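Local structure of uncharacterized protein (Wolinella succinogenes, 3JYG) at residues A[20-25]-A[32-37]; A[5-10]-A[58-63]; A[95-100]-A[116-121]; A[80-85]-A[133-138]. The protein is of unknown function but belongs to the 6-pyruvoyl tetrahydropterin synthase family and carries a bound zinc ion. All coordinates share one frame; numbering follows the deposited sequence.

Interaction 1: residues A[20-25]-A[32-37]; sequences WSQELN and PCLSCR
W20 and R37 bring the two segments within 4.8 Å, CA to CA, and the backbones then spread to 6.1 Å between the CA atoms of L24 and P32. The main grip is that of R37 on one oxygen. Extended from CG to NE, R37 reaches across to Q22 O. Its NE donates to Q22 O at 2.9 Å, in the carbonyl plane and on a lone pair. Its NH2 donates to the same Q22 O at 2.8 Å, from 43° above that plane. Q22 O lies in the plane of the guanidinium, so the group meets it side-on with both nitrogens. One face of the guanidinium carries L34 CD1 near its rim. On the opposite face W20 O sits 3.2 Å above the plane, but it makes no hydrogen bond with R37 NE.

The side chain of Q22 points at segment 32-37. CG is anti to the backbone N (chi1 -178°), and the chain beyond it is extended, which carries OE1 to C36 N. That N gives OE1 a weak bond at 3.0 Å. Q22 NE2 reaches D62 of the second subunit and also water 1, which bonds to S35 OG. L24 and L34 lie alongside, pointing opposite ways, L24 CG to L34 CD2 at 3.9 Å.

C36 faces Q22, and its side chain is about 4 Å from the zinc ion, which is held by H17, H40 and H42. The contact closes a surface loop with a short helix, 26-29, between strands 3-17 and 40-52, beside the metal site.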
loop_
_atom_site.group_PDB
_atom_site.type_symbol
_atom_site.label_atom_id
_atom_site.label_comp_id
_atom_site.label_asym_id
_atom_site.label_seq_id
_atom_site.Cartn_x
_atom_site.Cartn_y
_atom_site.Cartn_z
ATOM N N TRP A 20 20.692 10.242 15.974
ATOM C CA TRP A 20 21.816 10.351 16.914
ATOM C C TRP A 20 21.425 9.727 18.265
ATOM O O TRP A 20 22.259 9.199 18.973
ATOM C CB TRP A 20 22.272 11.823 17.031
ATOM C CG TRP A 20 21.242 12.813 17.605
ATOM C CD1 TRP A 20 20.434 13.705 16.898
ATOM C CD2 TRP A 20 20.939 13.018 19.004
ATOM N NE1 TRP A 20 19.660 14.432 17.788
ATOM C CE2 TRP A 20 19.949 14.031 19.076
ATOM C CE3 TRP A 20 21.426 12.438 20.208
ATOM C CZ2 TRP A 20 19.411 14.482 20.314
ATOM C CZ3 TRP A 20 20.911 12.888 21.420
ATOM C CH2 TRP A 20 19.917 13.906 21.460
ATOM N N SER A 21 20.132 9.773 18.565
ATOM C CA SER A 21 19.599 9.349 19.834
ATOM C C SER A 21 19.167 7.870 19.887
ATOM O O SER A 21 18.579 7.430 20.882
ATOM C CB SER A 21 18.366 10.204 20.111
ATOM O OG SER A 21 17.381 9.984 19.102
ATOM N N GLN A 22 19.410 7.109 18.827
ATOM C CA GLN A 22 18.897 5.750 18.776
ATOM C C GLN A 22 19.287 4.904 20.033
ATOM O O GLN A 22 20.469 4.855 20.416
ATOM C CB GLN A 22 19.366 5.049 17.485
ATOM C CG GLN A 22 18.808 3.596 17.357
ATOM C CD GLN A 22 19.557 2.743 16.341
ATOM O OE1 GLN A 22 20.787 2.895 16.145
ATOM N NE2 GLN A 22 18.827 1.832 15.700
ATOM N N GLU A 23 18.310 4.242 20.662
ATOM C CA GLU A 23 18.643 3.194 21.668
ATOM C C GLU A 23 17.896 1.888 21.371
ATOM O O GLU A 23 16.779 1.926 20.858
ATOM C CB GLU A 23 18.310 3.639 23.097
ATOM C CG GLU A 23 19.028 4.868 23.572
ATOM C CD GLU A 23 18.418 5.441 24.868
ATOM O OE1 GLU A 23 17.863 4.658 25.698
ATOM O OE2 GLU A 23 18.501 6.674 25.056
ATOM N N LEU A 24 18.491 0.741 21.709
ATOM C CA LEU A 24 17.833 -0.554 21.483
ATOM C C LEU A 24 17.630 -1.392 22.762
ATOM O O LEU A 24 18.526 -1.463 23.622
ATOM C CB LEU A 24 18.600 -1.374 20.446
ATOM C CG LEU A 24 18.651 -0.710 19.071
ATOM C CD1 LEU A 24 19.592 -1.517 18.218
ATOM C CD2 LEU A 24 17.217 -0.664 18.462
ATOM N N ASN A 25 16.448 -2.010 22.870
ATOM C CA ASN A 25 16.205 -3.119 23.807
ATOM C C ASN A 25 16.716 -4.428 23.150
ATOM O O ASN A 25 16.109 -4.931 22.189
ATOM C CB ASN A 25 14.707 -3.198 24.150
ATOM C CG ASN A 25 14.387 -4.266 25.196
ATOM O OD1 ASN A 25 15.061 -5.287 25.292
ATOM N ND2 ASN A 25 13.349 -4.028 25.976
ATOM N N PRO A 32 22.776 -5.519 19.895
ATOM C CA PRO A 32 22.707 -4.178 20.524
ATOM C C PRO A 32 23.293 -3.029 19.672
ATOM O O PRO A 32 23.206 -1.863 20.079
ATOM C CB PRO A 32 23.503 -4.342 21.830
ATOM C CG PRO A 32 24.214 -5.691 21.733
ATOM C CD PRO A 32 23.940 -6.285 20.357
ATOM N N CYS A 33 23.858 -3.343 18.503
ATOM C CA CYS A 33 24.596 -2.347 17.704
ATOM C C CYS A 33 23.701 -1.187 17.255
ATOM O O CYS A 33 22.645 -1.410 16.655
ATOM C CB CYS A 33 25.301 -2.985 16.489
ATOM S SG CYS A 33 26.498 -1.848 15.652
ATOM N N LEU A 34 24.151 0.036 17.540
ATOM C CA LEU A 34 23.383 1.261 17.254
ATOM C C LEU A 34 23.694 1.851 15.879
ATOM O O LEU A 34 24.112 2.984 15.743
ATOM C CB LEU A 34 23.585 2.290 18.382
ATOM C CG LEU A 34 23.223 1.797 19.789
ATOM C CD1 LEU A 34 23.793 2.733 20.864
ATOM C CD2 LEU A 34 21.679 1.592 19.928
ATOM N N SER A 35 23.455 1.046 14.861
ATOM C CA SER A 35 23.845 1.346 13.487
ATOM C C SER A 35 23.207 2.620 12.892
ATOM O O SER A 35 23.800 3.267 12.037
ATOM C CB SER A 35 23.581 0.101 12.612
ATOM O OG SER A 35 22.203 -0.039 12.246
ATOM N N CYS A 36 22.005 2.987 13.352
ATOM C CA CYS A 36 21.335 4.192 12.877
ATOM C C CYS A 36 22.056 5.480 13.372
ATOM O O CYS A 36 21.877 6.570 12.777
ATOM C CB CYS A 36 19.873 4.175 13.312
ATOM S SG CYS A 36 18.591 4.579 12.075
ATOM N N ARG A 37 22.905 5.351 14.420
ATOM C CA ARG A 37 23.769 6.491 14.825
ATOM C C ARG A 37 24.887 6.757 13.790
ATOM O O ARG A 37 25.559 7.809 13.844
ATOM C CB ARG A 37 24.376 6.319 16.255
ATOM C CG ARG A 37 23.329 6.314 17.378
ATOM C CD ARG A 37 23.995 6.267 18.765
ATOM N NE ARG A 37 23.005 6.159 19.839
ATOM C CZ ARG A 37 23.167 6.621 21.089
ATOM N NH1 ARG A 37 24.287 7.237 21.454
ATOM N NH2 ARG A 37 22.194 6.474 21.984
HETATM O O HOH W 1 19.619 -0.210 13.936
#

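Interaction 2: residues A[5-10]-A[58-63]; sequences YQIAKE and GMVTDF
F63 O accepts a hydrogen bond from water 2 at 3.1 Å, measured to the water oxygen, and K9 NZ donates to the same water at 3.2 Å. This bridge links the two segments at one end; the rest is mainly apolar side chains. I7 does most of the packing. Its CG1 stands between the backbone N and the carbonyl carbon (chi1 54°), a crowded position. From there CG1 meets V60 CG1, while CG2 touches V60 CB at 4.0 Å. CD1 of I7 goes on to T61 O, 3.5 Å away.

The ring of F63 approaches I7 obliquely. Its CE1 lies 3.7 Å from I7 CB and 3.5 Å from A8 O, and its CZ also meets I7 CB and CG2. I7 runs counter to both V60 and F63. Segment 5-10 belongs to the long strand 3-17. Its neighbour 40-52 pairs with it through backbone bonds of Y5, I7 and K9. Y5 to K9 also form an antiparallel ladder with a strand of the third subunit, which extends the sheet into that subunit. This is consistent with the intersubunit barrel of the tunnelling fold to which this family belongs. The loop 58-63 leads to helix 67-77 and lies over the strand; its part 60-63 runs 13° from the direction of residues 5-9.

At the other end V60 CG2 presses on Y5 CB at 3.6 Å. It also rests near Y5 O. The third subunit reaches the loop too: its E142 accepts from V60 N, and its T140 bonds to G58 O.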
loop_
_atom_site.group_PDB
_atom_site.type_symbol
_atom_site.label_atom_id
_atom_site.label_comp_id
_atom_site.label_asym_id
_atom_site.label_seq_id
_atom_site.Cartn_x
_atom_site.Cartn_y
_atom_site.Cartn_z
ATOM N N TYR A 5 -13.822 10.292 -0.108
ATOM C CA TYR A 5 -13.017 10.270 -1.323
ATOM C C TYR A 5 -11.612 10.689 -0.916
ATOM O O TYR A 5 -11.438 11.684 -0.195
ATOM C CB TYR A 5 -13.574 11.251 -2.346
ATOM C CG TYR A 5 -15.002 10.991 -2.745
ATOM C CD1 TYR A 5 -16.049 11.729 -2.166
ATOM C CD2 TYR A 5 -15.312 10.018 -3.669
ATOM C CE1 TYR A 5 -17.385 11.478 -2.499
ATOM C CE2 TYR A 5 -16.649 9.759 -4.026
ATOM C CZ TYR A 5 -17.668 10.496 -3.424
ATOM O OH TYR A 5 -18.971 10.287 -3.782
ATOM N N GLN A 6 -10.606 9.952 -1.364
ATOM C CA GLN A 6 -9.224 10.328 -1.058
ATOM C C GLN A 6 -8.375 10.294 -2.333
ATOM O O GLN A 6 -8.712 9.570 -3.266
ATOM C CB GLN A 6 -8.603 9.397 -0.006
ATOM C CG GLN A 6 -9.127 9.563 1.420
ATOM C CD GLN A 6 -8.379 8.687 2.454
ATOM O OE1 GLN A 6 -7.543 7.871 2.089
ATOM N NE2 GLN A 6 -8.685 8.880 3.757
ATOM N N ILE A 7 -7.301 11.084 -2.382
ATOM C CA ILE A 7 -6.287 10.893 -3.420
ATOM C C ILE A 7 -4.961 10.744 -2.704
ATOM O O ILE A 7 -4.835 11.228 -1.582
ATOM C CB ILE A 7 -6.249 12.018 -4.495
ATOM C CG1 ILE A 7 -6.101 13.413 -3.862
ATOM C CG2 ILE A 7 -7.498 11.918 -5.382
ATOM C CD1 ILE A 7 -5.238 14.410 -4.695
ATOM N N ALA A 8 -3.994 10.057 -3.314
ATOM C CA ALA A 8 -2.687 9.931 -2.717
ATOM C C ALA A 8 -1.641 10.130 -3.793
ATOM O O ALA A 8 -1.787 9.598 -4.917
ATOM C CB ALA A 8 -2.514 8.576 -2.140
ATOM N N LYS A 9 -0.562 10.818 -3.438
ATOM C CA LYS A 9 0.501 11.008 -4.407
ATOM C C LYS A 9 1.846 10.847 -3.737
ATOM O O LYS A 9 2.024 11.311 -2.612
ATOM C CB LYS A 9 0.377 12.374 -5.084
ATOM C CG LYS A 9 1.548 12.674 -6.020
ATOM C CD LYS A 9 1.187 13.452 -7.291
ATOM C CE LYS A 9 2.371 13.352 -8.264
ATOM N NZ LYS A 9 2.315 14.417 -9.304
ATOM N N GLU A 10 2.761 10.203 -4.469
ATOM C CA GLU A 10 4.138 9.853 -4.050
ATOM C C GLU A 10 5.166 10.888 -4.525
ATOM O O GLU A 10 5.044 11.461 -5.636
ATOM C CB GLU A 10 4.542 8.454 -4.574
ATOM C CG GLU A 10 3.469 7.362 -4.301
ATOM C CD GLU A 10 3.929 5.922 -4.595
ATOM O OE1 GLU A 10 4.959 5.706 -5.281
ATOM O OE2 GLU A 10 3.251 4.990 -4.121
ATOM N N GLY A 58 -15.513 15.897 -10.466
ATOM C CA GLY A 58 -14.986 14.530 -10.440
ATOM C C GLY A 58 -13.685 14.377 -9.653
ATOM O O GLY A 58 -13.023 13.344 -9.755
HETATM N N MSE A 59 -13.296 15.401 -8.880
HETATM C CA MSE A 59 -12.059 15.303 -8.124
HETATM C C MSE A 59 -12.147 15.632 -6.651
HETATM O O MSE A 59 -12.974 16.426 -6.209
HETATM C CB MSE A 59 -11.004 16.205 -8.758
HETATM C CG MSE A 59 -10.605 15.784 -10.156
HETATM SE SE MSE A 59 -9.295 17.132 -10.762
HETATM C CE MSE A 59 -9.342 16.582 -12.629
ATOM N N VAL A 60 -11.269 15.015 -5.886
ATOM C CA VAL A 60 -10.998 15.475 -4.525
ATOM C C VAL A 60 -10.353 16.846 -4.705
ATOM O O VAL A 60 -10.896 17.872 -4.285
ATOM C CB VAL A 60 -10.024 14.523 -3.802
ATOM C CG1 VAL A 60 -9.481 15.206 -2.542
ATOM C CG2 VAL A 60 -10.723 13.225 -3.451
ATOM N N THR A 61 -9.184 16.827 -5.351
ATOM C CA THR A 61 -8.517 18.024 -5.867
ATOM C C THR A 61 -7.529 17.558 -6.951
ATOM O O THR A 61 -7.114 16.372 -6.959
ATOM C CB THR A 61 -7.866 18.871 -4.712
ATOM O OG1 THR A 61 -7.528 20.181 -5.182
ATOM C CG2 THR A 61 -6.590 18.192 -4.118
ATOM N N ASP A 62 -7.155 18.430 -7.882
ATOM C CA ASP A 62 -6.251 17.989 -8.954
ATOM C C ASP A 62 -4.907 17.527 -8.362
ATOM O O ASP A 62 -4.321 18.271 -7.556
ATOM C CB ASP A 62 -6.002 19.098 -9.997
ATOM C CG ASP A 62 -5.447 18.535 -11.311
ATOM O OD1 ASP A 62 -4.263 18.163 -11.371
ATOM O OD2 ASP A 62 -6.207 18.426 -12.292
ATOM N N PHE A 63 -4.438 16.327 -8.754
ATOM C CA PHE A 63 -3.082 15.839 -8.394
ATOM C C PHE A 63 -2.015 16.929 -8.542
ATOM O O PHE A 63 -1.147 17.015 -7.695
ATOM C CB PHE A 63 -2.640 14.585 -9.204
ATOM C CG PHE A 63 -3.310 13.306 -8.775
ATOM C CD1 PHE A 63 -3.046 12.747 -7.525
ATOM C CD2 PHE A 63 -4.215 12.660 -9.630
ATOM C CE1 PHE A 63 -3.676 11.581 -7.120
ATOM C CE2 PHE A 63 -4.859 11.470 -9.228
ATOM C CZ PHE A 63 -4.578 10.930 -7.967
HETATM O O HOH W 2 1.960 17.205 -7.729
#

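Interaction 3: residues A[95-100]-A[116-121]; sequences PHFADK and ERIKGE
R117 and F97 turn their flat groups almost the same way, with the guanidinium and ring planes 5° apart and the side chains pointing opposite ways. R117 CG is modelled too close to the ring, so the detail of this fit is doubtful. The edge of the guanidinium is where the polar partners sit. Bends at chi2 and chi3 of R117 help bring the group to them. NH1 donates to H96 O at 2.9 Å in a nearly straight bond (167°), with the acceptor in the guanidinium plane. NH2 forms a salt bridge with D99 OD2 at 3.3 Å, meeting that oxygen on its syn side. Both NH1 and NH2 make weak bonds to D99 OD1, which also accepts from S101 N. D99 and R117 reach tip to tip, their planes 58° apart. Water 3 links R117 NH1, weakly, to D99 N.

I118 packs against H96 and F97. Its CG2 lies 3.7 Å from H96 CB and as far from F97 CE1, and the I118 side chain crosses both at about a right angle. The H96 ring and E121 carboxylate also come tip to tip, with H96 NE2 3.2 Å from E121 OE2. H96 ND1 is bonded to the Y129 hydroxyl.

Type I and type II beta turns, F97-K100 and I118-E121, shape the contact. It joins the loops that precede and follow the beta hairpin 103-105/110-113, at one edge of the sheet within this chain.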
loop_
_atom_site.group_PDB
_atom_site.type_symbol
_atom_site.label_atom_id
_atom_site.label_comp_id
_atom_site.label_asym_id
_atom_site.label_seq_id
_atom_site.Cartn_x
_atom_site.Cartn_y
_atom_site.Cartn_z
ATOM N N PRO A 95 31.684 23.019 11.869
ATOM C CA PRO A 95 32.537 23.789 12.778
ATOM C C PRO A 95 32.480 25.310 12.594
ATOM O O PRO A 95 32.609 26.039 13.587
ATOM C CB PRO A 95 33.950 23.224 12.491
ATOM C CG PRO A 95 33.898 22.732 11.075
ATOM C CD PRO A 95 32.498 22.075 11.054
ATOM N N HIS A 96 32.228 25.790 11.368
ATOM C CA HIS A 96 32.114 27.219 11.100
ATOM C C HIS A 96 30.856 27.833 11.665
ATOM O O HIS A 96 30.703 29.045 11.613
ATOM C CB HIS A 96 32.168 27.500 9.583
ATOM C CG HIS A 96 33.478 27.145 8.955
ATOM N ND1 HIS A 96 33.830 25.843 8.657
ATOM C CD2 HIS A 96 34.533 27.914 8.593
ATOM C CE1 HIS A 96 35.038 25.828 8.119
ATOM N NE2 HIS A 96 35.482 27.073 8.062
ATOM N N PHE A 97 29.936 26.989 12.147
ATOM C CA PHE A 97 28.634 27.417 12.652
ATOM C C PHE A 97 28.389 26.740 14.009
ATOM O O PHE A 97 27.253 26.406 14.357
ATOM C CB PHE A 97 27.514 27.039 11.647
ATOM C CG PHE A 97 27.628 27.748 10.313
ATOM C CD1 PHE A 97 28.332 27.167 9.254
ATOM C CD2 PHE A 97 27.069 29.012 10.143
ATOM C CE1 PHE A 97 28.479 27.831 8.040
ATOM C CE2 PHE A 97 27.185 29.677 8.943
ATOM C CZ PHE A 97 27.891 29.090 7.876
ATOM N N ALA A 98 29.456 26.531 14.775
ATOM C CA ALA A 98 29.350 25.776 16.035
ATOM C C ALA A 98 28.424 26.469 17.058
ATOM O O ALA A 98 27.802 25.808 17.881
ATOM C CB ALA A 98 30.750 25.508 16.640
ATOM N N ASP A 99 28.264 27.792 16.942
ATOM C CA ASP A 99 27.392 28.519 17.867
ATOM C C ASP A 99 25.931 28.464 17.433
ATOM O O ASP A 99 25.051 28.946 18.146
ATOM C CB ASP A 99 27.871 29.974 18.067
ATOM C CG ASP A 99 27.609 30.889 16.860
ATOM O OD1 ASP A 99 27.004 30.486 15.832
ATOM O OD2 ASP A 99 28.036 32.059 16.954
ATOM N N LYS A 100 25.686 27.921 16.229
ATOM C CA LYS A 100 24.330 27.754 15.704
ATOM C C LYS A 100 23.581 29.081 15.633
ATOM O O LYS A 100 22.344 29.088 15.689
ATOM C CB LYS A 100 23.497 26.794 16.566
ATOM C CG LYS A 100 24.167 25.476 16.956
ATOM C CD LYS A 100 23.214 24.735 17.909
ATOM C CE LYS A 100 23.811 23.422 18.301
ATOM N NZ LYS A 100 22.963 22.613 19.234
ATOM N N GLU A 116 27.100 34.048 3.964
ATOM C CA GLU A 116 27.948 35.219 4.277
ATOM C C GLU A 116 29.077 34.888 5.231
ATOM O O GLU A 116 30.186 35.378 5.058
ATOM C CB GLU A 116 27.128 36.388 4.843
ATOM C CG GLU A 116 26.159 37.007 3.818
ATOM C CD GLU A 116 26.886 37.731 2.676
ATOM O OE1 GLU A 116 27.937 38.395 2.934
ATOM O OE2 GLU A 116 26.406 37.624 1.517
ATOM N N ARG A 117 28.830 34.054 6.224
ATOM C CA ARG A 117 29.878 33.842 7.201
ATOM C C ARG A 117 31.035 32.922 6.734
ATOM O O ARG A 117 32.104 32.923 7.347
ATOM C CB ARG A 117 29.302 33.543 8.610
ATOM C CG ARG A 117 29.191 32.088 9.067
ATOM C CD ARG A 117 29.681 31.849 10.566
ATOM N NE ARG A 117 28.975 32.577 11.641
ATOM C CZ ARG A 117 28.693 32.083 12.860
ATOM N NH1 ARG A 117 29.034 30.847 13.202
ATOM N NH2 ARG A 117 28.044 32.832 13.754
ATOM N N ILE A 118 30.840 32.203 5.613
ATOM C CA ILE A 118 31.894 31.320 5.037
ATOM C C ILE A 118 32.382 31.742 3.648
ATOM O O ILE A 118 32.991 30.954 2.904
ATOM C CB ILE A 118 31.460 29.833 4.978
ATOM C CG1 ILE A 118 30.085 29.705 4.293
ATOM C CG2 ILE A 118 31.503 29.231 6.379
ATOM C CD1 ILE A 118 29.572 28.299 4.203
ATOM N N LYS A 119 32.070 32.981 3.299
ATOM C CA LYS A 119 32.513 33.614 2.078
ATOM C C LYS A 119 34.039 33.546 2.054
ATOM O O LYS A 119 34.706 33.763 3.080
ATOM C CB LYS A 119 32.068 35.054 2.148
ATOM C CG LYS A 119 31.599 35.672 0.875
ATOM C CD LYS A 119 31.503 37.199 1.087
ATOM C CE LYS A 119 32.623 37.685 2.011
ATOM N NZ LYS A 119 33.008 39.109 1.795
ATOM N N GLY A 120 34.593 33.209 0.910
ATOM C CA GLY A 120 36.049 33.018 0.818
ATOM C C GLY A 120 36.619 31.692 1.329
ATOM O O GLY A 120 37.828 31.482 1.246
ATOM N N GLU A 121 35.785 30.804 1.883
ATOM C CA GLU A 121 36.209 29.435 2.175
ATOM C C GLU A 121 36.379 28.679 0.856
ATOM O O GLU A 121 35.795 29.064 -0.157
ATOM C CB GLU A 121 35.184 28.691 3.045
ATOM C CG GLU A 121 35.016 29.177 4.473
ATOM C CD GLU A 121 36.205 28.858 5.374
ATOM O OE1 GLU A 121 36.905 27.863 5.138
ATOM O OE2 GLU A 121 36.442 29.606 6.339
HETATM O O HOH W 3 30.184 29.647 15.464
#

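Interaction 4: residues A[80-85]-A[133-138]; sequences RFIIDI and VVVRFV
I83 and V134 are partners in a parallel beta pairing between strands 80-84 and 132-135, inside the mixed sheet, where strands 3-17 and 110-113 lie next to them. Four backbone bonds alternate across the pair. V133 N donates to F81 O and I83 N to V133 O, both at 3.0 Å between those atoms. V135 N then donates to I83 O, and I85 N to V135 O at 2.9 Å. I82 CA, V134 CA and D84 CA add CA-H...O contacts.

The side chains pack on both faces. I83 CG2 and V134 CG2 lie side by side at 3.9 Å. I85 CD1 reaches V134 CG1 at 3.8 Å. On the face of I82 and D84, I82 CG2 touches V135 CG2, also at 3.8 Å. At the start of the pair R80 crosses V133 at about a right angle, through CB and CG.

D84 is the polar exception. With CG anti to the backbone N (chi1 -176°), both CB and CG lie 3.3 Å from F137 O. The buried carboxylate accepts from W20 NE1 and D86 N, so neither oxygen lacks a donor. Backbone bonds and aliphatic contacts hold these strands together, while the one acid in the pairing uses its carboxylate end to bind the neighbouring loops.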
loop_
_atom_site.group_PDB
_atom_site.type_symbol
_atom_site.label_atom_id
_atom_site.label_comp_id
_atom_site.label_asym_id
_atom_site.label_seq_id
_atom_site.Cartn_x
_atom_site.Cartn_y
_atom_site.Cartn_z
ATOM N N ARG A 80 20.544 16.052 -0.091
ATOM C CA ARG A 80 21.026 16.840 1.058
ATOM C C ARG A 80 21.319 15.927 2.245
ATOM O O ARG A 80 20.907 14.767 2.257
ATOM C CB ARG A 80 19.971 17.843 1.498
ATOM C CG ARG A 80 19.428 18.743 0.415
ATOM C CD ARG A 80 20.416 19.809 -0.020
ATOM N NE ARG A 80 19.753 20.592 -1.080
ATOM C CZ ARG A 80 20.295 21.609 -1.725
ATOM N NH1 ARG A 80 21.495 22.060 -1.384
ATOM N NH2 ARG A 80 19.584 22.229 -2.673
ATOM N N PHE A 81 22.020 16.446 3.245
ATOM C CA PHE A 81 22.162 15.738 4.504
ATOM C C PHE A 81 21.279 16.436 5.601
ATOM O O PHE A 81 21.482 17.627 5.933
ATOM C CB PHE A 81 23.629 15.700 4.919
ATOM C CG PHE A 81 23.898 14.865 6.174
ATOM C CD1 PHE A 81 23.572 15.368 7.442
ATOM C CD2 PHE A 81 24.544 13.637 6.071
ATOM C CE1 PHE A 81 23.809 14.625 8.624
ATOM C CE2 PHE A 81 24.820 12.868 7.231
ATOM C CZ PHE A 81 24.429 13.381 8.533
ATOM N N ILE A 82 20.351 15.689 6.171
ATOM C CA ILE A 82 19.401 16.283 7.151
ATOM C C ILE A 82 19.952 16.069 8.562
ATOM O O ILE A 82 20.254 14.955 8.977
ATOM C CB ILE A 82 17.968 15.667 7.085
ATOM C CG1 ILE A 82 17.413 15.692 5.640
ATOM C CG2 ILE A 82 17.022 16.387 8.095
ATOM C CD1 ILE A 82 16.030 14.988 5.487
ATOM N N ILE A 83 20.125 17.162 9.290
ATOM C CA ILE A 83 20.771 17.070 10.599
ATOM C C ILE A 83 19.952 17.806 11.668
ATOM O O ILE A 83 19.472 18.920 11.451
ATOM C CB ILE A 83 22.199 17.572 10.549
ATOM C CG1 ILE A 83 22.965 17.194 11.834
ATOM C CG2 ILE A 83 22.198 19.106 10.269
ATOM C CD1 ILE A 83 24.523 17.532 11.812
ATOM N N ASP A 84 19.776 17.142 12.817
ATOM C CA ASP A 84 19.155 17.769 13.969
ATOM C C ASP A 84 20.077 18.913 14.449
ATOM O O ASP A 84 21.281 18.726 14.622
ATOM C CB ASP A 84 18.887 16.673 15.041
ATOM C CG ASP A 84 18.133 17.181 16.290
ATOM O OD1 ASP A 84 17.926 18.382 16.491
ATOM O OD2 ASP A 84 17.740 16.327 17.111
ATOM N N ILE A 85 19.513 20.123 14.585
ATOM C CA ILE A 85 20.199 21.206 15.316
ATOM C C ILE A 85 20.843 20.709 16.631
ATOM O O ILE A 85 21.891 21.194 17.014
ATOM C CB ILE A 85 19.262 22.447 15.570
ATOM C CG1 ILE A 85 20.011 23.683 16.081
ATOM C CG2 ILE A 85 18.018 22.111 16.461
ATOM C CD1 ILE A 85 20.996 24.292 15.046
ATOM N N VAL A 133 20.576 20.449 5.638
ATOM C CA VAL A 133 19.248 20.958 5.920
ATOM C C VAL A 133 19.115 20.772 7.417
ATOM O O VAL A 133 19.185 19.643 7.907
ATOM C CB VAL A 133 18.170 20.131 5.197
ATOM C CG1 VAL A 133 16.787 20.442 5.744
ATOM C CG2 VAL A 133 18.207 20.456 3.673
ATOM N N VAL A 134 18.981 21.886 8.133
ATOM C CA VAL A 134 19.000 21.808 9.582
ATOM C C VAL A 134 17.576 21.835 10.106
ATOM O O VAL A 134 16.797 22.699 9.705
ATOM C CB VAL A 134 19.876 22.921 10.223
ATOM C CG1 VAL A 134 19.895 22.783 11.772
ATOM C CG2 VAL A 134 21.314 22.874 9.648
ATOM N N VAL A 135 17.235 20.890 10.992
ATOM C CA VAL A 135 15.836 20.774 11.464
ATOM C C VAL A 135 15.800 20.671 12.989
ATOM O O VAL A 135 16.775 20.280 13.590
ATOM C CB VAL A 135 15.061 19.541 10.830
ATOM C CG1 VAL A 135 14.729 19.765 9.281
ATOM C CG2 VAL A 135 15.770 18.178 11.143
ATOM N N ARG A 136 14.655 20.941 13.602
ATOM C CA ARG A 136 14.566 20.901 15.074
ATOM C C ARG A 136 13.968 19.603 15.597
ATOM O O ARG A 136 12.976 19.657 16.338
ATOM C CB ARG A 136 13.685 22.079 15.575
ATOM C CG ARG A 136 14.247 23.490 15.306
ATOM C CD ARG A 136 13.234 24.601 15.838
ATOM N NE ARG A 136 13.047 24.455 17.271
ATOM C CZ ARG A 136 11.967 24.806 17.993
ATOM N NH1 ARG A 136 10.881 25.348 17.445
ATOM N NH2 ARG A 136 12.004 24.568 19.292
ATOM N N PHE A 137 14.520 18.451 15.187
ATOM C CA PHE A 137 14.020 17.151 15.582
ATOM C C PHE A 137 15.018 16.132 15.108
ATOM O O PHE A 137 15.767 16.385 14.143
ATOM C CB PHE A 137 12.626 16.796 14.988
ATOM C CG PHE A 137 12.500 16.968 13.479
ATOM C CD1 PHE A 137 11.808 18.081 12.949
ATOM C CD2 PHE A 137 12.992 16.015 12.589
ATOM C CE1 PHE A 137 11.674 18.263 11.541
ATOM C CE2 PHE A 137 12.846 16.167 11.188
ATOM C CZ PHE A 137 12.189 17.285 10.657
ATOM N N VAL A 138 15.013 14.973 15.755
ATOM C CA VAL A 138 15.879 13.861 15.311
ATOM C C VAL A 138 15.233 13.333 14.046
ATOM O O VAL A 138 14.040 12.989 14.042
ATOM C CB VAL A 138 16.028 12.781 16.397
ATOM C CG1 VAL A 138 14.635 12.096 16.733
ATOM C CG2 VAL A 138 17.036 11.719 15.987
#

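How the interactions relate
Interaction 4 is the most central of the four and joins two strands by backbone bonds and aliphatic packing. Interaction 1 is a surface contact of loops, mostly polar. The two touch through W20 and S21 on one side and D84 and V138 on the other. Interaction 3 is nested within the chain loop closed by interaction 4; K100 NZ bonds to I85 O. It relies on a salt bridge and an arginine-carbonyl bond, with some apolar packing. Interaction 2 lies on the other side of the chain's centre from interactions 1 and 3. It is largely apolar and shares the sheet with interaction 4, through neighbouring strands 3-17 and 80-84. Interactions 1 and 2 both face other subunits.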